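Local atomic coordinates of type II secretion ATPase XpsE (Xanthomonas campestris, PDB entry 2D28), a protein that belongs to the family of ATPases of bacterial type II secretion systems and is described here by its N-terminal domain. Residues 8-13 against 55-60. The protein carries 1 engineered substitution. Residues are numbered along the deposited sequence; the frame is centred on the assembly and turned at random.
Sequences TRIVEA and AETCAE
Methyl groups of Ile-10 and Ala-13 receive the side chain of Thr-57 where helices 6-16 and 51-62 pack together. The branch that touches is Thr-57 CG2, 3.5 Å from Ala-13 CB and 3.8 Å from Ile-10 CG2, the side chains of Ile-10 and Thr-57 passing each other in opposite directions. Alanine's lone methyl is consistent with the segment axes approaching to 9.2 Å, an ordinary helix spacing. The same Thr-57 methyl lies 3.6 Å from the backbone O of Ile-10, a plain van der Waals contact. The longer arm of Ile-10, suited to bridging two residues, reaches Cys-58, its CD1 lying 3.8 Å from SG, a compact apolar partner.

Polar bonding serves the other branch of threonine. Thr-57 OG1 sits beside the backbone N (chi1 -54°), with CG2 anti to it; OG1 is hydrogen-bonded to Asp-53 O, one turn earlier in its own helix, and to Arg-19 NH1, from beyond helix 6-16, so a buried hydroxyl is satisfied while the methyl packs. Arg-19 also forms a salt bridge with Glu-60.

Val-61 of helix 51-62 and Leu-40 of helix 39-45 also touch Ile-10. With segment axes crossing at 122°, these side chains help form the hydrophobic core of the helical N-terminal part, where the loop residues Pro-113 and Tyr-114 meet Cys-58 and Ile-10.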
# COMPACT_ATOMS: atom_id res chain seq x y z
N THR A 8 -0.69 14.05 -2.75
CA THR A 8 -0.53 15.12 -3.74
C THR A 8 0.75 14.94 -4.60
O THR A 8 0.70 15.12 -5.80
CB THR A 8 -0.51 16.46 -3.04
OG1 THR A 8 -1.79 16.69 -2.44
CG2 THR A 8 -0.34 17.65 -4.02
N ARG A 9 1.84 14.50 -3.98
CA ARG A 9 3.10 14.38 -4.68
C ARG A 9 2.98 13.17 -5.59
O ARG A 9 3.58 13.11 -6.66
CB ARG A 9 4.25 14.19 -3.67
CG ARG A 9 4.59 15.45 -2.87
CD ARG A 9 6.18 15.54 -2.67
NE ARG A 9 6.34 14.76 -1.56
CZ ARG A 9 7.21 13.86 -1.17
NH1 ARG A 9 8.41 13.55 -1.64
NH2 ARG A 9 6.78 13.27 -0.08
N ILE A 10 2.25 12.15 -5.14
CA ILE A 10 2.05 10.93 -5.94
C ILE A 10 1.15 11.25 -7.19
O ILE A 10 1.46 10.84 -8.30
CB ILE A 10 1.47 9.76 -5.10
CG1 ILE A 10 2.54 9.26 -4.14
CG2 ILE A 10 1.05 8.63 -5.98
CD1 ILE A 10 2.09 8.42 -2.97
N VAL A 11 0.05 11.92 -6.98
CA VAL A 11 -0.76 12.39 -8.09
C VAL A 11 0.05 13.23 -9.07
O VAL A 11 -0.03 13.03 -10.27
CB VAL A 11 -1.98 13.20 -7.60
CG1 VAL A 11 -2.73 13.82 -8.78
CG2 VAL A 11 -2.92 12.30 -6.87
N GLU A 12 0.87 14.17 -8.58
CA GLU A 12 1.68 14.98 -9.46
C GLU A 12 2.68 14.13 -10.27
O GLU A 12 2.91 14.35 -11.44
CB GLU A 12 2.44 16.03 -8.63
CG GLU A 12 3.66 16.55 -9.39
CD GLU A 12 4.60 17.37 -8.52
OE1 GLU A 12 5.45 16.78 -7.77
OE2 GLU A 12 4.49 18.62 -8.59
N ALA A 13 3.30 13.14 -9.63
CA ALA A 13 4.20 12.26 -10.29
C ALA A 13 3.49 11.32 -11.31
O ALA A 13 4.05 11.01 -12.35
CB ALA A 13 5.00 11.43 -9.29
N ALA A 55 1.56 1.48 -7.44
CA ALA A 55 2.69 0.96 -6.64
C ALA A 55 4.00 1.66 -6.99
O ALA A 55 4.78 2.14 -6.10
CB ALA A 55 2.85 -0.58 -6.84
N GLU A 56 4.30 1.70 -8.29
CA GLU A 56 5.52 2.35 -8.74
C GLU A 56 5.76 3.76 -8.25
O GLU A 56 6.88 4.12 -7.75
CB GLU A 56 5.51 2.43 -10.28
CG GLU A 56 6.84 2.95 -10.84
CD GLU A 56 7.84 1.85 -11.16
OE1 GLU A 56 7.58 0.67 -10.73
OE2 GLU A 56 8.86 2.16 -11.84
N THR A 57 4.70 4.56 -8.38
CA THR A 57 4.76 5.93 -8.04
C THR A 57 4.85 6.15 -6.52
O THR A 57 5.57 7.03 -6.08
CB THR A 57 3.57 6.65 -8.67
OG1 THR A 57 3.60 6.33 -10.07
CG2 THR A 57 3.80 8.18 -8.58
N CYS A 58 4.04 5.40 -5.76
CA CYS A 58 4.14 5.40 -4.30
C CYS A 58 5.60 5.14 -3.90
O CYS A 58 6.18 5.86 -3.10
CB CYS A 58 3.24 4.32 -3.72
SG CYS A 58 1.52 4.76 -3.73
N ALA A 59 6.23 4.16 -4.52
CA ALA A 59 7.60 3.81 -4.18
C ALA A 59 8.59 4.90 -4.53
O ALA A 59 9.45 5.21 -3.72
CB ALA A 59 7.98 2.54 -4.85
N GLU A 60 8.44 5.54 -5.69
CA GLU A 60 9.30 6.65 -6.07
C GLU A 60 9.15 7.76 -5.12
O GLU A 60 10.12 8.37 -4.80
CB GLU A 60 8.98 7.27 -7.43
CG GLU A 60 9.28 6.41 -8.62
CD GLU A 60 8.60 6.92 -9.93
OE1 GLU A 60 7.70 7.83 -9.96
OE2 GLU A 60 9.04 6.44 -10.95